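Local coordinates for alpha-1,3-glucanase (Bacillus circulans, PDB 5ZRU), which probably hydrolyses alpha-1,3-glucan, this chain being the catalytic unit of a longer family 87 glycoside hydrolase that also carries carbohydrate-binding modules, at residues D376-A390 with A433-F445. Residues are numbered along the deposited sequence; the frame is centred on the assembly and turned at random.
With SO4 (sulfate ion), chain D.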
ATOM      1  N   ASP A 376      -7.774  -1.962   0.666  1.00 10.48           N
ATOM      2  CA  ASP A 376      -7.378  -1.038   1.731  1.00  9.07           C
ATOM      3  C   ASP A 376      -5.875  -1.105   1.971  1.00 10.43           C
ATOM      4  O   ASP A 376      -5.301  -2.193   2.064  1.00  9.40           O
ATOM      5  CB  ASP A 376      -8.116  -1.362   3.028  1.00  9.20           C
ATOM      6  CG  ASP A 376      -9.607  -1.166   2.909  1.00 10.58           C
ATOM      7  OD1 ASP A 376     -10.036  -0.021   2.652  1.00 11.51           O
ATOM      8  OD2 ASP A 376     -10.345  -2.162   3.061  1.00 12.92           O
ATOM      9  N   GLY A 377      -5.244   0.062   2.076  1.00  9.62           N
ATOM     10  CA  GLY A 377      -3.807   0.111   2.296  1.00  9.52           C
ATOM     11  C   GLY A 377      -3.446  -0.537   3.618  1.00  9.26           C
ATOM     12  O   GLY A 377      -2.648  -1.476   3.675  1.00 10.12           O
ATOM     13  N   LEU A 378      -4.063  -0.045   4.686  1.00  7.54           N
ATOM     14  CA  LEU A 378      -3.907  -0.588   6.029  1.00  8.35           C
ATOM     15  C   LEU A 378      -5.300  -0.807   6.598  1.00  9.15           C
ATOM     16  O   LEU A 378      -6.096   0.135   6.663  1.00 10.49           O
ATOM     17  CB  LEU A 378      -3.106   0.368   6.923  1.00  9.02           C
ATOM     18  CG  LEU A 378      -1.741   0.839   6.398  1.00  8.84           C
ATOM     19  CD1 LEU A 378      -1.166   1.887   7.338  1.00  6.00           C
ATOM     20  CD2 LEU A 378      -0.767  -0.335   6.234  1.00  8.81           C
ATOM     21  N   ALA A 379      -5.595  -2.032   7.014  1.00  9.08           N
ATOM     22  CA  ALA A 379      -6.948  -2.343   7.453  1.00  9.62           C
ATOM     23  C   ALA A 379      -6.933  -3.191   8.714  1.00  9.89           C
ATOM     24  O   ALA A 379      -6.048  -4.029   8.903  1.00  7.96           O
ATOM     25  CB  ALA A 379      -7.728  -3.091   6.363  1.00  7.96           C
ATOM     26  N   VAL A 380      -7.955  -2.993   9.554  1.00  9.11           N
ATOM     27  CA  VAL A 380      -8.273  -3.901  10.655  1.00  7.86           C
ATOM     28  C   VAL A 380      -9.633  -4.526  10.358  1.00  9.40           C
ATOM     29  O   VAL A 380     -10.673  -3.872  10.497  1.00  8.81           O
ATOM     30  CB  VAL A 380      -8.294  -3.193  12.017  1.00 10.24           C
ATOM     31  CG1 VAL A 380      -8.677  -4.200  13.121  1.00  8.41           C
ATOM     32  CG2 VAL A 380      -6.958  -2.573  12.304  1.00  8.85           C
ATOM     33  N   TRP A 381      -9.641  -5.788   9.962  1.00  9.21           N
ATOM     34  CA  TRP A 381     -10.890  -6.532   9.784  1.00  9.03           C
ATOM     35  C   TRP A 381     -11.035  -7.466  10.983  1.00  9.73           C
ATOM     36  O   TRP A 381     -10.371  -8.502  11.063  1.00 10.74           O
ATOM     37  CB  TRP A 381     -10.884  -7.293   8.461  1.00 11.65           C
ATOM     38  CG  TRP A 381     -12.082  -8.196   8.282  1.00 12.14           C
ATOM     39  CD1 TRP A 381     -13.274  -8.119   8.938  1.00 13.92           C
ATOM     40  CD2 TRP A 381     -12.181  -9.317   7.401  1.00 12.36           C
ATOM     41  NE1 TRP A 381     -14.115  -9.123   8.522  1.00 15.38           N
ATOM     42  CE2 TRP A 381     -13.468  -9.873   7.574  1.00 15.55           C
ATOM     43  CE3 TRP A 381     -11.310  -9.901   6.480  1.00 17.67           C
ATOM     44  CZ2 TRP A 381     -13.901 -10.991   6.865  1.00 15.13           C
ATOM     45  CZ3 TRP A 381     -11.745 -11.009   5.767  1.00 18.11           C
ATOM     46  CH2 TRP A 381     -13.030 -11.542   5.964  1.00 18.09           C
ATOM     47  N   THR A 382     -11.920  -7.108  11.915  1.00 10.29           N
ATOM     48  CA  THR A 382     -12.118  -7.907  13.126  1.00  9.10           C
ATOM     49  C   THR A 382     -13.071  -9.070  12.831  1.00 12.66           C
ATOM     50  O   THR A 382     -14.210  -9.135  13.303  1.00 12.69           O
ATOM     51  CB  THR A 382     -12.618  -7.030  14.268  1.00 10.51           C
ATOM     52  OG1 THR A 382     -13.707  -6.229  13.807  1.00 11.21           O
ATOM     53  CG2 THR A 382     -11.502  -6.098  14.767  1.00 10.68           C
ATOM     54  N   SER A 383     -12.567 -10.009  12.027  1.00 12.52           N
ATOM     55  CA  SER A 383     -13.268 -11.250  11.732  1.00 11.40           C
ATOM     56  C   SER A 383     -13.249 -12.178  12.946  1.00 15.70           C
ATOM     57  O   SER A 383     -12.466 -12.003  13.883  1.00 12.10           O
ATOM     58  CB  SER A 383     -12.633 -11.945  10.529  1.00 14.20           C
ATOM     59  OG  SER A 383     -11.255 -12.205  10.758  1.00 14.15           O
ATOM     60  N   ASN A 384     -14.132 -13.186  12.919  1.00 14.59           N
ATOM     61  CA  ASN A 384     -14.291 -14.076  14.069  1.00 14.20           C
ATOM     62  C   ASN A 384     -14.370 -15.543  13.649  1.00 18.94           C
ATOM     63  O   ASN A 384     -15.060 -16.343  14.295  1.00 17.08           O
ATOM     64  CB  ASN A 384     -15.525 -13.698  14.898  1.00 17.11           C
ATOM     65  CG  ASN A 384     -16.843 -13.981  14.180  1.00 22.14           C
ATOM     66  OD1 ASN A 384     -16.899 -14.073  12.960  1.00 20.07           O
ATOM     67  ND2 ASN A 384     -17.914 -14.123  14.953  1.00 28.49           N
ATOM     68  N   VAL A 385     -13.654 -15.915  12.585  1.00 17.84           N
ATOM     69  CA  VAL A 385     -13.637 -17.303  12.147  1.00 19.19           C
ATOM     70  C   VAL A 385     -12.994 -18.160  13.226  1.00 16.92           C
ATOM     71  O   VAL A 385     -11.989 -17.779  13.839  1.00 15.77           O
ATOM     72  CB  VAL A 385     -12.891 -17.444  10.809  1.00 21.61           C
ATOM     73  CG1 VAL A 385     -12.950 -18.884  10.311  1.00 20.48           C
ATOM     74  CG2 VAL A 385     -13.450 -16.467   9.767  1.00 19.73           C
ATOM     75  N   ASN A 386     -13.597 -19.320  13.486  1.00 19.19           N
ATOM     76  CA  ASN A 386     -13.074 -20.269  14.469  1.00 18.74           C
ATOM     77  C   ASN A 386     -13.000 -19.668  15.868  1.00 16.68           C
ATOM     78  O   ASN A 386     -12.172 -20.075  16.681  1.00 17.28           O
ATOM     79  CB  ASN A 386     -11.700 -20.805  14.048  1.00 16.94           C
ATOM     80  CG  ASN A 386     -11.751 -21.551  12.739  1.00 23.35           C
ATOM     81  OD1 ASN A 386     -12.754 -22.187  12.416  1.00 24.73           O
ATOM     82  ND2 ASN A 386     -10.673 -21.471  11.967  1.00 23.69           N
ATOM     83  N   GLY A 387     -13.861 -18.701  16.175  1.00 15.19           N
ATOM     84  CA  GLY A 387     -13.888 -18.165  17.520  1.00 15.24           C
ATOM     85  C   GLY A 387     -12.792 -17.176  17.844  1.00 16.57           C
ATOM     86  O   GLY A 387     -12.438 -17.020  19.018  1.00 18.99           O
ATOM     87  N   ALA A 388     -12.232 -16.509  16.846  1.00 16.18           N
ATOM     88  CA  ALA A 388     -11.250 -15.472  17.118  1.00 15.49           C
ATOM     89  C   ALA A 388     -11.888 -14.368  17.958  1.00 13.91           C
ATOM     90  O   ALA A 388     -13.062 -14.034  17.751  1.00 15.83           O
ATOM     91  CB  ALA A 388     -10.711 -14.888  15.811  1.00 12.95           C
ATOM     92  N   PRO A 389     -11.155 -13.780  18.900  1.00 13.66           N
ATOM     93  CA  PRO A 389     -11.689 -12.645  19.657  1.00 14.16           C
ATOM     94  C   PRO A 389     -11.695 -11.391  18.803  1.00 12.52           C
ATOM     95  O   PRO A 389     -11.081 -11.327  17.737  1.00 13.50           O
ATOM     96  CB  PRO A 389     -10.700 -12.513  20.814  1.00 17.50           C
ATOM     97  CG  PRO A 389      -9.397 -12.885  20.173  1.00 14.68           C
ATOM     98  CD  PRO A 389      -9.749 -14.047  19.258  1.00 13.83           C
ATOM     99  N   ALA A 390     -12.379 -10.367  19.298  1.00 13.49           N
ATOM    100  CA  ALA A 390     -12.374  -9.082  18.609  1.00 13.99           C
ATOM    101  C   ALA A 390     -10.990  -8.443  18.664  1.00 13.04           C
ATOM    102  O   ALA A 390     -10.385  -8.336  19.737  1.00 12.70           O
ATOM    103  CB  ALA A 390     -13.410  -8.147  19.228  1.00 18.60           C
ATOM    104  N   ALA A 433      -9.342   8.336   1.580  1.00  9.47           N
ATOM    105  CA  ALA A 433      -8.153   8.257   2.420  1.00  9.11           C
ATOM    106  C   ALA A 433      -8.416   7.386   3.637  1.00  8.28           C
ATOM    107  O   ALA A 433      -7.568   6.577   4.027  1.00  6.82           O
ATOM    108  CB  ALA A 433      -7.700   9.646   2.867  1.00  7.27           C
ATOM    109  N   ILE A 434      -9.600   7.528   4.231  1.00  8.39           N
ATOM    110  CA  ILE A 434      -9.999   6.826   5.443  1.00  8.59           C
ATOM    111  C   ILE A 434     -11.424   6.329   5.249  1.00  9.20           C
ATOM    112  O   ILE A 434     -12.290   7.094   4.811  1.00  9.14           O
ATOM    113  CB  ILE A 434      -9.946   7.745   6.679  1.00 10.52           C
ATOM    114  CG1 ILE A 434      -8.510   8.108   7.046  1.00  9.00           C
ATOM    115  CG2 ILE A 434     -10.653   7.090   7.869  1.00  7.72           C
ATOM    116  CD1 ILE A 434      -8.444   9.264   8.021  1.00  9.69           C
ATOM    117  N   ARG A 435     -11.679   5.063   5.595  1.00  8.48           N
ATOM    118  CA  ARG A 435     -13.050   4.581   5.593  1.00  9.11           C
ATOM    119  C   ARG A 435     -13.299   3.702   6.811  1.00 11.17           C
ATOM    120  O   ARG A 435     -12.386   3.076   7.362  1.00  8.09           O
ATOM    121  CB  ARG A 435     -13.407   3.823   4.297  1.00 10.70           C
ATOM    122  CG  ARG A 435     -12.919   2.377   4.215  1.00 10.36           C
ATOM    123  CD  ARG A 435     -13.420   1.728   2.927  1.00  9.78           C
ATOM    124  NE  ARG A 435     -12.885   0.378   2.758  1.00  9.58           N
ATOM    125  CZ  ARG A 435     -13.475  -0.568   2.035  1.00 10.67           C
ATOM    126  NH1 ARG A 435     -14.623  -0.314   1.413  1.00 14.11           N
ATOM    127  NH2 ARG A 435     -12.923  -1.772   1.938  1.00 10.02           N
ATOM    128  N   MET A 436     -14.551   3.697   7.250  1.00  8.43           N
ATOM    129  CA  MET A 436     -15.035   2.717   8.211  1.00  8.42           C
ATOM    130  C   MET A 436     -16.362   2.203   7.682  1.00 12.04           C
ATOM    131  O   MET A 436     -17.148   2.984   7.143  1.00 11.09           O
ATOM    132  CB  MET A 436     -15.216   3.326   9.600  1.00  7.74           C
ATOM    133  CG  MET A 436     -13.951   3.966  10.176  1.00  9.49           C
ATOM    134  SD  MET A 436     -14.240   4.711  11.801  1.00 10.78           S
ATOM    135  CE  MET A 436     -14.598   3.276  12.807  1.00  9.21           C
ATOM    136  N   ASN A 437     -16.605   0.903   7.805  1.00  9.76           N
ATOM    137  CA  ASN A 437     -17.950   0.403   7.537  1.00 12.99           C
ATOM    138  C   ASN A 437     -18.210  -0.801   8.428  1.00 10.59           C
ATOM    139  O   ASN A 437     -17.313  -1.300   9.110  1.00 10.53           O
ATOM    140  CB  ASN A 437     -18.173   0.093   6.039  1.00 10.81           C
ATOM    141  CG  ASN A 437     -17.384  -1.112   5.520  1.00 12.50           C
ATOM    142  OD1 ASN A 437     -17.218  -2.124   6.193  1.00 13.06           O
ATOM    143  ND2 ASN A 437     -16.922  -1.005   4.270  1.00 14.12           N
ATOM    144  N   THR A 438     -19.467  -1.255   8.425  1.00 10.13           N
ATOM    145  CA  THR A 438     -19.856  -2.471   9.126  1.00 12.53           C
ATOM    146  C   THR A 438     -20.351  -3.530   8.141  1.00 17.25           C
ATOM    147  O   THR A 438     -21.201  -4.357   8.480  1.00 15.91           O
ATOM    148  CB  THR A 438     -20.910  -2.173  10.198  1.00 11.40           C
ATOM    149  OG1 THR A 438     -22.031  -1.484   9.614  1.00 13.80           O
ATOM    150  CG2 THR A 438     -20.319  -1.283  11.297  1.00 13.11           C
ATOM    151  N   VAL A 439     -19.798  -3.536   6.921  1.00 12.27           N
ATOM    152  CA  VAL A 439     -20.294  -4.444   5.884  1.00 13.86           C
ATOM    153  C   VAL A 439     -19.742  -5.862   5.985  1.00 17.07           C
ATOM    154  O   VAL A 439     -20.292  -6.772   5.356  1.00 20.86           O
ATOM    155  CB  VAL A 439     -20.004  -3.842   4.493  1.00 17.13           C
ATOM    156  CG1 VAL A 439     -18.591  -4.165   4.047  1.00 19.20           C
ATOM    157  CG2 VAL A 439     -21.026  -4.327   3.469  1.00 23.49           C
ATOM    158  N   PHE A 440     -18.702  -6.099   6.775  1.00 16.70           N
ATOM    159  CA  PHE A 440     -18.030  -7.391   6.729  1.00 17.35           C
ATOM    160  C   PHE A 440     -18.439  -8.282   7.893  1.00 16.31           C
ATOM    161  O   PHE A 440     -18.926  -7.798   8.919  1.00 15.96           O
ATOM    162  CB  PHE A 440     -16.509  -7.185   6.732  1.00 16.87           C
ATOM    163  CG  PHE A 440     -16.013  -6.486   5.501  1.00 20.84           C
ATOM    164  CD1 PHE A 440     -16.326  -6.985   4.241  1.00 22.24           C
ATOM    165  CD2 PHE A 440     -15.295  -5.302   5.592  1.00 17.83           C
ATOM    166  CE1 PHE A 440     -15.890  -6.337   3.090  1.00 26.12           C
ATOM    167  CE2 PHE A 440     -14.859  -4.648   4.445  1.00 19.17           C
ATOM    168  CZ  PHE A 440     -15.159  -5.162   3.192  1.00 21.40           C
ATOM    169  N   PRO A 441     -18.265  -9.602   7.748  1.00 16.66           N
ATOM    170  CA  PRO A 441     -18.522 -10.521   8.863  1.00 15.76           C
ATOM    171  C   PRO A 441     -17.644 -10.212  10.063  1.00 16.66           C
ATOM    172  O   PRO A 441     -16.584  -9.591   9.952  1.00 16.76           O
ATOM    173  CB  PRO A 441     -18.173 -11.899   8.281  1.00 17.51           C
ATOM    174  CG  PRO A 441     -18.353 -11.746   6.816  1.00 17.54           C
ATOM    175  CD  PRO A 441     -17.964 -10.324   6.496  1.00 15.13           C
ATOM    176  N   GLY A 442     -18.100 -10.657  11.222  1.00 13.22           N
ATOM    177  CA  GLY A 442     -17.318 -10.537  12.440  1.00 15.18           C
ATOM    178  C   GLY A 442     -17.823  -9.451  13.371  1.00 17.41           C
ATOM    179  O   GLY A 442     -18.980  -9.033  13.329  1.00 20.89           O
ATOM    180  N   TYR A 443     -16.918  -8.987  14.234  1.00 12.91           N
ATOM    181  CA  TYR A 443     -17.259  -7.961  15.212  1.00 13.94           C
ATOM    182  C   TYR A 443     -17.337  -6.594  14.558  1.00 13.72           C
ATOM    183  O   TYR A 443     -16.534  -6.271  13.675  1.00 11.69           O
ATOM    184  CB  TYR A 443     -16.219  -7.901  16.324  1.00 11.62           C
ATOM    185  CG  TYR A 443     -15.956  -9.218  16.985  1.00 12.79           C
ATOM    186  CD1 TYR A 443     -16.705  -9.629  18.081  1.00 19.46           C
ATOM    187  CD2 TYR A 443     -14.952 -10.049  16.518  1.00 17.35           C
ATOM    188  CE1 TYR A 443     -16.453 -10.836  18.695  1.00 19.26           C
ATOM    189  CE2 TYR A 443     -14.690 -11.248  17.118  1.00 16.15           C
ATOM    190  CZ  TYR A 443     -15.443 -11.643  18.203  1.00 18.20           C
ATOM    191  OH  TYR A 443     -15.164 -12.850  18.791  1.00 20.44           O
ATOM    192  N   HIS A 444     -18.295  -5.784  15.011  1.00 12.67           N
ATOM    193  CA  HIS A 444     -18.356  -4.380  14.613  1.00 10.19           C
ATOM    194  C   HIS A 444     -18.012  -3.499  15.813  1.00 13.75           C
ATOM    195  O   HIS A 444     -17.033  -3.794  16.510  1.00 12.83           O
ATOM    196  CB  HIS A 444     -19.717  -4.085  13.979  1.00 14.31           C
ATOM    197  CG  HIS A 444     -19.921  -4.833  12.698  1.00 12.97           C
ATOM    198  ND1 HIS A 444     -21.140  -5.344  12.299  1.00 16.56           N
ATOM    199  CD2 HIS A 444     -19.033  -5.188  11.739  1.00 13.82           C
ATOM    200  CE1 HIS A 444     -20.992  -5.968  11.142  1.00 17.56           C
ATOM    201  NE2 HIS A 444     -19.724  -5.884  10.778  1.00 15.26           N
ATOM    202  N   PHE A 445     -18.766  -2.422  16.068  1.00 11.11           N
ATOM    203  CA  PHE A 445     -18.288  -1.367  16.964  1.00 11.36           C
ATOM    204  C   PHE A 445     -19.079  -1.260  18.260  1.00 10.64           C
ATOM    205  O   PHE A 445     -18.938  -0.259  18.971  1.00 11.15           O
ATOM    206  CB  PHE A 445     -18.291  -0.012  16.239  1.00 13.22           C
ATOM    207  CG  PHE A 445     -17.402   0.019  15.024  1.00 11.20           C
ATOM    208  CD1 PHE A 445     -16.019   0.093  15.165  1.00 11.26           C
ATOM    209  CD2 PHE A 445     -17.941  -0.062  13.752  1.00  9.85           C
ATOM    210  CE1 PHE A 445     -15.194   0.089  14.049  1.00 10.48           C
ATOM    211  CE2 PHE A 445     -17.127  -0.070  12.639  1.00  7.95           C
ATOM    212  CZ  PHE A 445     -15.751   0.007  12.792  1.00  9.32           C
TER
HETATM  213  S   SO4 D 602     -20.896  -6.030  17.546  1.00 20.92           S
HETATM  214  O1  SO4 D 602     -22.342  -5.905  17.335  1.00 29.30           O
HETATM  215  O2  SO4 D 602     -20.282  -4.732  17.327  1.00 16.26           O
HETATM  216  O3  SO4 D 602     -20.630  -6.475  18.914  1.00 25.03           O
HETATM  217  O4  SO4 D 602     -20.362  -7.004  16.596  1.00 19.68           O
HETATM  218  O   HOH W   1     -17.598 -14.567  18.053  1.00 32.88           O
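Asp376 meets Arg435 across two coils of the right-handed parallel beta-helix that forms the D2 part of the catalytic unit. Strands 378-381 and 435-437 belong to the same face but are not neighbours: strand 411-412 runs between them, so long side chains and the loops beyond the strands make the contact. Arg435 presents its guanidinium side-on: NH2 reaches Asp376 OD2 at 2.8 Å, almost straight, while NE meets OD1 at 2.9 Å on its syn lone pair, along a more bent path. The two planes are twisted 40° apart. OD1 also accepts from Ala408 N, which helps fix the carboxylate beside the calcium ligands Asp352 and Asp375; the side chain lies about 4 Å from the bound calcium.

Further along, Trp381 lays its indole beside the other loop. With CG anti to the backbone N (chi1 174°), the indole swings toward that loop and NE1 donates in the ring plane to Pro441 O at 2.9 Å. Phe440, which also meets Phe413 of the intervening coil edge-to-face, turns its edge to the face of the Trp381 five-membered ring. Thr382, centre of an inverse gamma turn, is bonded twice to Tyr443: its carbonyl O takes the tyrosine N-H, and OG1 donates to Tyr443 O at 2.8 Å from above the carbonyl plane. Here the chains come close enough for Gly442 CA to touch Thr382 O. Asn384 then brings CB within 3.4 Å of Tyr443 CE2, and a water links its ND2 to the phenol oxygen. The loop curls round this ring: at the ring edge Tyr443 OH donates to a lone pair of Ala388 O at 2.6 Å, and Ala390 CB sits over the centre of one face in a CH-pi contact, 3.6 Å from the ring centroid.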